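Local coordinates for protein ethylbenzene dehydrogenase alpha-subunit (Aromatoleum aromaticum, PDB 2IVF) that carries a molybdenum centre with two pterin guanine dinucleotide cofactors and an iron/sulfur cluster, as the alpha subunit of a molybdopterin oxidoreductase, at residues S91-V96 / F670-D675; A110-C115 / N123-Q128; Y239-L244 / P262-F267. All blocks are in the same frame, centred on the assembly; numbering follows the deposited sequence.

Contact 1 (S91-V96 / F670-D675); sequences SCKFYV and FFTFVD. With SF4 (iron/sulfur cluster), chain K.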
loop_
_atom_site.group_PDB
_atom_site.type_symbol
_atom_site.label_atom_id
_atom_site.label_comp_id
_atom_site.label_asym_id
_atom_site.label_seq_id
_atom_site.Cartn_x
_atom_site.Cartn_y
_atom_site.Cartn_z
ATOM N N SER A 91 12.420 -1.503 5.051
ATOM C CA SER A 91 13.311 -1.542 6.208
ATOM C C SER A 91 13.225 -0.248 6.956
ATOM O O SER A 91 14.240 0.317 7.398
ATOM C CB SER A 91 14.805 -1.795 5.870
ATOM O OG SER A 91 14.951 -3.085 5.395
ATOM N N CYS A 92 11.991 0.197 7.105
ATOM C CA CYS A 92 11.701 1.449 7.751
ATOM C C CYS A 92 11.732 1.314 9.236
ATOM O O CYS A 92 11.011 0.483 9.766
ATOM C CB CYS A 92 10.300 1.876 7.343
ATOM S SG CYS A 92 9.974 1.831 5.606
ATOM N N LYS A 93 12.548 2.134 9.906
ATOM C CA LYS A 93 12.681 2.128 11.339
ATOM C C LYS A 93 11.583 2.986 11.971
ATOM O O LYS A 93 11.442 4.174 11.622
ATOM C CB LYS A 93 14.031 2.669 11.748
ATOM C CG LYS A 93 14.311 2.460 13.268
ATOM C CD LYS A 93 15.788 2.730 13.635
ATOM C CE LYS A 93 16.138 4.216 13.472
ATOM N NZ LYS A 93 17.381 4.647 14.184
ATOM N N PHE A 94 10.806 2.373 12.851
ATOM C CA PHE A 94 9.754 3.073 13.577
ATOM C C PHE A 94 9.991 3.097 15.061
ATOM O O PHE A 94 10.591 2.194 15.633
ATOM C CB PHE A 94 8.409 2.393 13.370
ATOM C CG PHE A 94 7.749 2.728 12.057
ATOM C CD1 PHE A 94 8.265 2.272 10.904
ATOM C CD2 PHE A 94 6.627 3.545 12.005
ATOM C CE1 PHE A 94 7.671 2.553 9.709
ATOM C CE2 PHE A 94 6.030 3.834 10.811
ATOM C CZ PHE A 94 6.566 3.345 9.655
ATOM N N TYR A 95 9.431 4.125 15.664
ATOM C CA TYR A 95 9.219 4.173 17.092
ATOM C C TYR A 95 7.920 3.460 17.277
ATOM O O TYR A 95 6.939 3.772 16.597
ATOM C CB TYR A 95 9.060 5.581 17.553
ATOM C CG TYR A 95 10.286 6.408 17.441
ATOM C CD1 TYR A 95 11.492 6.008 18.055
ATOM C CD2 TYR A 95 10.254 7.633 16.786
ATOM C CE1 TYR A 95 12.621 6.788 17.961
ATOM C CE2 TYR A 95 11.343 8.415 16.751
ATOM C CZ TYR A 95 12.530 7.995 17.321
ATOM O OH TYR A 95 13.645 8.786 17.228
ATOM N N VAL A 96 7.934 2.471 18.150
ATOM C CA VAL A 96 6.733 1.738 18.559
ATOM C C VAL A 96 6.360 2.189 19.948
ATOM O O VAL A 96 7.148 2.030 20.921
ATOM C CB VAL A 96 6.980 0.215 18.511
ATOM C CG1 VAL A 96 5.688 -0.593 18.977
ATOM C CG2 VAL A 96 7.400 -0.149 17.058
ATOM N N PHE A 670 19.741 -1.040 4.128
ATOM C CA PHE A 670 19.995 -0.988 5.572
ATOM C C PHE A 670 19.127 -2.011 6.227
ATOM O O PHE A 670 17.942 -2.188 5.828
ATOM C CB PHE A 670 19.699 0.414 6.188
ATOM C CG PHE A 670 18.662 1.215 5.454
ATOM C CD1 PHE A 670 17.312 1.102 5.755
ATOM C CD2 PHE A 670 19.043 2.126 4.485
ATOM C CE1 PHE A 670 16.361 1.835 5.057
ATOM C CE2 PHE A 670 18.118 2.864 3.769
ATOM C CZ PHE A 670 16.759 2.751 4.078
ATOM N N PHE A 671 19.702 -2.701 7.220
ATOM C CA PHE A 671 18.945 -3.643 8.043
ATOM C C PHE A 671 18.376 -2.916 9.229
ATOM O O PHE A 671 19.030 -2.039 9.811
ATOM C CB PHE A 671 19.884 -4.701 8.604
ATOM C CG PHE A 671 20.242 -5.758 7.645
ATOM C CD1 PHE A 671 21.208 -5.549 6.682
ATOM C CD2 PHE A 671 19.601 -6.980 7.694
ATOM C CE1 PHE A 671 21.553 -6.558 5.787
ATOM C CE2 PHE A 671 19.938 -7.996 6.809
ATOM C CZ PHE A 671 20.921 -7.770 5.858
ATOM N N THR A 672 17.194 -3.322 9.644
ATOM C CA THR A 672 16.497 -2.607 10.754
ATOM C C THR A 672 16.057 -3.629 11.769
ATOM O O THR A 672 15.623 -4.753 11.441
ATOM C CB THR A 672 15.324 -1.762 10.203
ATOM O OG1 THR A 672 15.849 -0.720 9.368
ATOM C CG2 THR A 672 14.467 -1.124 11.304
ATOM N N PHE A 673 16.246 -3.244 13.022
ATOM C CA PHE A 673 15.900 -4.039 14.187
ATOM C C PHE A 673 14.422 -3.966 14.541
ATOM O O PHE A 673 13.793 -2.902 14.498
ATOM C CB PHE A 673 16.728 -3.546 15.370
ATOM C CG PHE A 673 16.424 -4.224 16.665
ATOM C CD1 PHE A 673 16.588 -5.585 16.801
ATOM C CD2 PHE A 673 16.008 -3.503 17.750
ATOM C CE1 PHE A 673 16.325 -6.237 18.049
ATOM C CE2 PHE A 673 15.770 -4.117 18.984
ATOM C CZ PHE A 673 15.930 -5.491 19.128
ATOM N N VAL A 674 13.853 -5.124 14.869
ATOM C CA VAL A 674 12.497 -5.175 15.302
ATOM C C VAL A 674 12.522 -5.780 16.691
ATOM O O VAL A 674 12.865 -6.940 16.877
ATOM C CB VAL A 674 11.585 -5.985 14.363
ATOM C CG1 VAL A 674 10.137 -5.982 14.913
ATOM C CG2 VAL A 674 11.616 -5.483 12.904
ATOM N N ASP A 675 12.162 -4.966 17.670
ATOM C CA ASP A 675 12.157 -5.401 19.026
ATOM C C ASP A 675 10.894 -6.208 19.326
ATOM O O ASP A 675 9.882 -6.127 18.622
ATOM C CB ASP A 675 12.258 -4.201 19.992
ATOM C CG ASP A 675 12.936 -4.550 21.315
ATOM O OD1 ASP A 675 13.195 -5.735 21.636
ATOM O OD2 ASP A 675 13.198 -3.600 22.086
HETATM FE FE1 SF4 K . 5.671 0.010 4.855
HETATM FE FE2 SF4 K . 8.291 0.388 5.458
HETATM FE FE3 SF4 K . 6.832 -1.259 6.959
HETATM FE FE4 SF4 K . 7.481 -1.972 4.390
HETATM S S1 SF4 K . 8.918 -1.777 6.128
HETATM S S2 SF4 K . 5.388 -2.155 5.451
HETATM S S3 SF4 K . 7.454 0.092 3.406
HETATM S S4 SF4 K . 6.519 1.014 6.766
#
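Behind the iron/sulfur cluster pocket, S91, next to the cluster ligand C92, lies against F670 and T672. T672 gives the directional bond: its OG1 donates to S91 O over 2.7 Å. The hydroxyl approaches from above the carbonyl plane, 49° out of it, rather than in the plane. Threonine suits the place because its two branches do different work. With OG1 beside its own backbone N (chi1 -65°), CG2 lies anti to that nitrogen and rests 3.7 Å from K93 CA. The same S91 O sits in the plane of the F670 ring at its edge, 3.5 Å from CE1, while S91 CB is 3.8 Å from F670 CD1. The small serine lets the strand come this close, and its OG bonds to Q89 and T662.

In this molybdopterin oxidoreductase, a cysteine-bearing loop before strand 94-99 meets strand 670-676, the middle strand of a separate antiparallel sheet of three. The side of the loop away from that strand serves the cluster. C92 SG binds iron FE2 at 2.2 Å, and the aromatic F94 places CE1 3.5 Å from the inorganic sulfur S4, meeting it obliquely. C92 O is hydrogen-bonded by S81 OG, another residue of the cluster pocket. The K93 side chain crosses T672 at about a right angle with its aliphatic root, CB lying 3.8 Å from CG2; its ammonium end leads away to E765 O, and W79 adds a cation-pi contact.

Contact 2 (A110-C115 / N123-Q128); sequences AQTPAC and NPLGCQ. With SF4 (iron/sulfur cluster), chain K.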
loop_
_atom_site.group_PDB
_atom_site.type_symbol
_atom_site.label_atom_id
_atom_site.label_comp_id
_atom_site.label_asym_id
_atom_site.label_seq_id
_atom_site.Cartn_x
_atom_site.Cartn_y
_atom_site.Cartn_z
ATOM N N ALA A 110 12.885 8.345 11.130
ATOM C CA ALA A 110 13.455 9.306 10.165
ATOM C C ALA A 110 14.919 9.640 10.555
ATOM O O ALA A 110 15.302 10.798 10.792
ATOM C CB ALA A 110 12.550 10.601 10.097
ATOM N N GLN A 111 15.722 8.588 10.631
ATOM C CA GLN A 111 17.123 8.658 11.020
ATOM C C GLN A 111 17.977 7.882 10.002
ATOM O O GLN A 111 18.916 7.182 10.375
ATOM C CB GLN A 111 17.303 8.070 12.440
ATOM C CG GLN A 111 16.658 8.939 13.516
ATOM C CD GLN A 111 16.827 8.437 14.911
ATOM O OE1 GLN A 111 16.900 7.258 15.168
ATOM N NE2 GLN A 111 16.918 9.368 15.842
ATOM N N THR A 112 17.669 8.055 8.725
ATOM C CA THR A 112 18.437 7.404 7.649
ATOM C C THR A 112 19.048 8.479 6.766
ATOM O O THR A 112 18.412 8.981 5.848
ATOM C CB THR A 112 17.577 6.450 6.855
ATOM O OG1 THR A 112 16.896 5.591 7.756
ATOM C CG2 THR A 112 18.420 5.646 5.852
ATOM N N PRO A 113 20.280 8.877 7.077
ATOM C CA PRO A 113 20.942 9.943 6.318
ATOM C C PRO A 113 21.253 9.618 4.853
ATOM O O PRO A 113 21.195 8.474 4.467
ATOM C CB PRO A 113 22.240 10.170 7.097
ATOM C CG PRO A 113 21.936 9.687 8.476
ATOM C CD PRO A 113 21.129 8.427 8.190
ATOM N N ALA A 114 21.568 10.647 4.073
ATOM C CA ALA A 114 22.066 10.450 2.717
ATOM C C ALA A 114 23.458 9.770 2.736
ATOM O O ALA A 114 24.204 9.851 3.729
ATOM C CB ALA A 114 22.146 11.840 2.014
ATOM N N CYS A 115 23.827 9.187 1.594
ATOM C CA CYS A 115 25.146 8.608 1.397
ATOM C C CYS A 115 26.246 9.631 1.525
ATOM O O CYS A 115 27.315 9.304 2.061
ATOM C CB CYS A 115 25.202 7.883 0.044
ATOM S SG CYS A 115 24.977 8.899 -1.383
ATOM N N ASN A 123 14.856 9.873 4.484
ATOM C CA ASN A 123 13.850 10.144 5.489
ATOM C C ASN A 123 12.518 10.578 4.891
ATOM O O ASN A 123 12.502 11.248 3.862
ATOM C CB ASN A 123 14.351 11.217 6.398
ATOM C CG ASN A 123 15.505 10.745 7.235
ATOM O OD1 ASN A 123 15.504 9.606 7.700
ATOM N ND2 ASN A 123 16.478 11.607 7.438
ATOM N N PRO A 124 11.402 10.292 5.575
ATOM C CA PRO A 124 11.273 9.529 6.804
ATOM C C PRO A 124 11.110 8.060 6.629
ATOM O O PRO A 124 11.012 7.356 7.640
ATOM C CB PRO A 124 9.975 10.076 7.408
ATOM C CG PRO A 124 9.120 10.453 6.227
ATOM C CD PRO A 124 10.102 10.873 5.140
ATOM N N LEU A 125 11.024 7.613 5.380
ATOM C CA LEU A 125 10.637 6.242 5.078
ATOM C C LEU A 125 9.192 6.004 5.508
ATOM O O LEU A 125 8.462 6.953 5.805
ATOM C CB LEU A 125 11.598 5.211 5.730
ATOM C CG LEU A 125 13.044 5.194 5.201
ATOM C CD1 LEU A 125 13.908 4.366 6.162
ATOM C CD2 LEU A 125 13.112 4.714 3.710
ATOM N N GLY A 126 8.771 4.734 5.497
ATOM C CA GLY A 126 7.462 4.382 5.953
ATOM C C GLY A 126 6.401 4.329 4.863
ATOM O O GLY A 126 6.618 4.704 3.699
ATOM N N CYS A 127 5.255 3.779 5.265
ATOM C CA CYS A 127 4.082 3.734 4.430
ATOM C C CYS A 127 2.849 3.633 5.300
ATOM O O CYS A 127 2.948 3.556 6.557
ATOM C CB CYS A 127 4.147 2.595 3.484
ATOM S SG CYS A 127 3.685 0.956 4.158
ATOM N N GLN A 128 1.695 3.627 4.655
ATOM C CA GLN A 128 0.453 3.738 5.429
ATOM C C GLN A 128 0.119 2.409 6.150
ATOM O O GLN A 128 -0.512 2.410 7.210
ATOM C CB GLN A 128 -0.714 4.249 4.547
ATOM C CG GLN A 128 -1.326 3.184 3.582
ATOM C CD GLN A 128 -0.473 2.899 2.366
ATOM O OE1 GLN A 128 0.766 2.935 2.435
ATOM N NE2 GLN A 128 -1.112 2.545 1.261
HETATM FE FE1 SF4 K . 5.671 0.010 4.855
HETATM FE FE2 SF4 K . 8.291 0.388 5.458
HETATM FE FE3 SF4 K . 6.832 -1.259 6.959
HETATM FE FE4 SF4 K . 7.481 -1.972 4.390
HETATM S S1 SF4 K . 8.918 -1.777 6.128
HETATM S S2 SF4 K . 5.388 -2.155 5.451
HETATM S S3 SF4 K . 7.454 0.092 3.406
HETATM S S4 SF4 K . 6.519 1.014 6.766
HETATM O O HOH W 1 12.436 5.922 9.574
#
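N123 reaches with its amide into the loop A110-T112, on the way to the cluster ligand C127 in the iron/sulfur cluster pocket of this molybdopterin oxidoreductase. The tight part centres on N123 OD1. It accepts T112 N at 2.9 Å in a nearly straight bond (169°), with the donor in the carbonyl plane and on a lone pair. OD1 also lies 2.9 Å from A110 C, so the packing here is tight. Asparagine suits the place because its short side chain brings a planar carbonyl acceptor to a backbone N-H: chi1 of -68° puts CG beside the N123 backbone N, and chi2 of -39° sets the turn of the amide.

Next to it, A110 CB packs 3.8 Å from P124 CB, and W337 of the beta subunit covers A110 and N123. P124 follows a cis peptide bond, and A110 takes up a left-handed backbone conformation. Further along, T112 OG1 touches L125 CD1 at 3.6 Å, the two side chains crossing at about a right angle; the hydroxyl finds its polar partner in Q767 NE2.

Elsewhere the contact is looser. Q111 is partly exposed and hardly meets the other segment, and a water joins the backbones, accepting from A110 N at 2.9 Å and donating to P124 O at 2.8 Å. Beyond L125 the chain runs on to the cluster. At the backbone angles of G126 a CB would jam against L125 O; without one, its CA stands 3.6 Å from cluster sulfur S4, and C127 SG binds iron FE1 at 2.3 Å.

Contact 3 (Y239-L244 / P262-F267); sequences YSADNL and PSSYHF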
loop_
_atom_site.group_PDB
_atom_site.type_symbol
_atom_site.label_atom_id
_atom_site.label_comp_id
_atom_site.label_asym_id
_atom_site.label_seq_id
_atom_site.Cartn_x
_atom_site.Cartn_y
_atom_site.Cartn_z
ATOM N N TYR A 239 20.342 -1.455 -7.635
ATOM C CA TYR A 239 20.811 -0.173 -7.231
ATOM C C TYR A 239 20.029 0.250 -6.017
ATOM O O TYR A 239 18.989 -0.341 -5.688
ATOM C CB TYR A 239 20.666 0.833 -8.376
ATOM C CG TYR A 239 19.265 1.016 -8.959
ATOM C CD1 TYR A 239 18.863 0.342 -10.072
ATOM C CD2 TYR A 239 18.394 1.948 -8.437
ATOM C CE1 TYR A 239 17.641 0.557 -10.640
ATOM C CE2 TYR A 239 17.165 2.177 -8.984
ATOM C CZ TYR A 239 16.770 1.482 -10.086
ATOM O OH TYR A 239 15.506 1.710 -10.652
ATOM N N SER A 240 20.560 1.260 -5.327
ATOM C CA SER A 240 19.860 1.873 -4.230
ATOM C C SER A 240 19.058 3.049 -4.808
ATOM O O SER A 240 19.453 3.628 -5.810
ATOM C CB SER A 240 20.815 2.358 -3.150
ATOM O OG SER A 240 21.822 3.277 -3.624
ATOM N N ALA A 241 17.973 3.416 -4.137
ATOM C CA ALA A 241 16.994 4.348 -4.737
ATOM C C ALA A 241 17.605 5.698 -5.078
ATOM O O ALA A 241 17.120 6.365 -6.021
ATOM C CB ALA A 241 15.778 4.509 -3.854
ATOM N N ASP A 242 18.627 6.105 -4.313
ATOM C CA ASP A 242 19.283 7.407 -4.529
ATOM C C ASP A 242 20.129 7.401 -5.812
ATOM O O ASP A 242 20.493 8.465 -6.290
ATOM C CB ASP A 242 20.088 7.888 -3.311
ATOM C CG ASP A 242 21.181 6.899 -2.858
ATOM O OD1 ASP A 242 21.224 5.780 -3.422
ATOM O OD2 ASP A 242 21.935 7.207 -1.892
ATOM N N ASN A 243 20.343 6.210 -6.404
ATOM C CA ASN A 243 20.997 6.078 -7.723
ATOM C C ASN A 243 20.212 6.838 -8.801
ATOM O O ASN A 243 20.807 7.386 -9.743
ATOM C CB ASN A 243 21.100 4.622 -8.136
ATOM C CG ASN A 243 21.932 4.405 -9.404
ATOM O OD1 ASN A 243 23.054 4.890 -9.508
ATOM N ND2 ASN A 243 21.385 3.654 -10.355
ATOM N N LEU A 244 18.903 6.968 -8.623
ATOM C CA LEU A 244 18.085 7.756 -9.566
ATOM C C LEU A 244 18.513 9.206 -9.627
ATOM O O LEU A 244 18.329 9.869 -10.639
ATOM C CB LEU A 244 16.600 7.720 -9.184
ATOM C CG LEU A 244 15.791 6.432 -9.244
ATOM C CD1 LEU A 244 14.297 6.776 -9.038
ATOM C CD2 LEU A 244 16.057 5.661 -10.545
ATOM N N PRO A 262 6.525 3.091 -1.732
ATOM C CA PRO A 262 6.230 4.414 -1.179
ATOM C C PRO A 262 7.303 4.958 -0.274
ATOM O O PRO A 262 7.433 6.153 -0.180
ATOM C CB PRO A 262 4.924 4.213 -0.418
ATOM C CG PRO A 262 4.859 2.725 -0.110
ATOM C CD PRO A 262 5.584 2.061 -1.258
ATOM N N SER A 263 8.114 4.086 0.348
ATOM C CA SER A 263 9.159 4.572 1.247
ATOM C C SER A 263 10.219 5.341 0.492
ATOM O O SER A 263 10.856 6.197 1.101
ATOM C CB SER A 263 9.832 3.453 2.060
ATOM O OG SER A 263 10.449 2.498 1.245
ATOM N N SER A 264 10.402 5.051 -0.803
ATOM C CA SER A 264 11.484 5.691 -1.554
ATOM C C SER A 264 11.081 6.282 -2.879
ATOM O O SER A 264 11.915 6.775 -3.625
ATOM C CB SER A 264 12.669 4.775 -1.653
ATOM O OG SER A 264 13.235 4.614 -0.345
ATOM N N TYR A 265 9.787 6.275 -3.143
ATOM C CA TYR A 265 9.222 6.937 -4.335
ATOM C C TYR A 265 9.789 8.349 -4.516
ATOM O O TYR A 265 10.023 8.821 -5.662
ATOM C CB TYR A 265 7.721 7.028 -4.149
ATOM C CG TYR A 265 6.923 7.701 -5.234
ATOM C CD1 TYR A 265 6.757 9.063 -5.255
ATOM C CD2 TYR A 265 6.204 6.955 -6.148
ATOM C CE1 TYR A 265 5.997 9.680 -6.201
ATOM C CE2 TYR A 265 5.393 7.588 -7.103
ATOM C CZ TYR A 265 5.279 8.940 -7.104
ATOM O OH TYR A 265 4.461 9.626 -7.973
ATOM N N HIS A 266 9.976 9.024 -3.396
ATOM C CA HIS A 266 10.464 10.414 -3.402
ATOM C C HIS A 266 11.708 10.637 -4.243
ATOM O O HIS A 266 11.874 11.720 -4.849
ATOM C CB HIS A 266 10.690 10.901 -1.976
ATOM C CG HIS A 266 11.876 10.301 -1.280
ATOM N ND1 HIS A 266 13.119 10.884 -1.315
ATOM C CD2 HIS A 266 11.984 9.236 -0.448
ATOM C CE1 HIS A 266 13.952 10.184 -0.566
ATOM N NE2 HIS A 266 13.295 9.165 -0.042
ATOM N N PHE A 267 12.589 9.638 -4.289
ATOM C CA PHE A 267 13.819 9.741 -5.102
ATOM C C PHE A 267 13.460 9.929 -6.596
ATOM O O PHE A 267 14.141 10.651 -7.309
ATOM C CB PHE A 267 14.719 8.513 -4.910
ATOM C CG PHE A 267 15.430 8.484 -3.588
ATOM C CD1 PHE A 267 16.480 9.360 -3.334
ATOM C CD2 PHE A 267 15.115 7.537 -2.636
ATOM C CE1 PHE A 267 17.159 9.342 -2.140
ATOM C CE2 PHE A 267 15.798 7.498 -1.406
ATOM C CZ PHE A 267 16.827 8.358 -1.165
#
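A short 3-10 turn, A241-L244, is set beside the first turn of helix 265-274, with CA of D242 and CA of F267 6.0 Å apart. Bonds from N243 N to S240 O and from L244 N to A241 O shape the turn, and no hydrogen bond crosses to the other segment.

F267 carries the packing. One face of its ring lies against the A241-D242 backbone, D242 N standing 3.9 Å above the centre, while H266 CE1 lies over the centre of the opposite face. A flat aromatic ring suits this slot between peptide and imidazole. A241 CB makes a tight contact, 3.3 Å from F267 CD2, and also touches S264 CB at 3.8 Å; alanine suits because its short side chain lets the ring lie against the backbone. D242 CB comes to 3.5 Å from F267 CE1. Its chi1 of 57° sets CG between the backbone N and the carbonyl carbon. The carboxylate end leads away from the other segment, OD1 accepting S240 OG at 2.6 Å and OD2 bonded to a bound glycerol. Y122 meets F267 edge-to-face.

L244 is looser, its CD1 lying 4.1 Å from F267 C, and packs on C441, I250 and M252 of the neighbouring strands. The 3-10 turn leads into strand 249-253 and packs on the start of helix 265-274. That strand, helices 257-260 and 265-274 and the adjacent parallel strand 277-281 form a beta-alpha-beta crossover of the molybdopterin oxidoreductase fold.

Overall arrangement
Contacts 1 and 2 hold the same iron/sulfur cluster from different parts of the chain, C92 binding one iron and C127 another; their centres are 11 Å apart. They touch directly: K93 NZ lies 2.8 Å from Q111 OE1, probably a hydrogen bond, and F670 CE2 packs 3.5 Å from T112 CG2. Contact 3 adds no cluster ligand but backs the site, with P262 CG 3.7 Å from C127 CB and S263 CB 3.9 Å from C92 SG. Its centre is about 11 Å from that of contact 2 and 18 Å from that of contact 1. Along the chain, contact 1 encloses both others. The C92 side chain lies about 11 Å from the bound MGD.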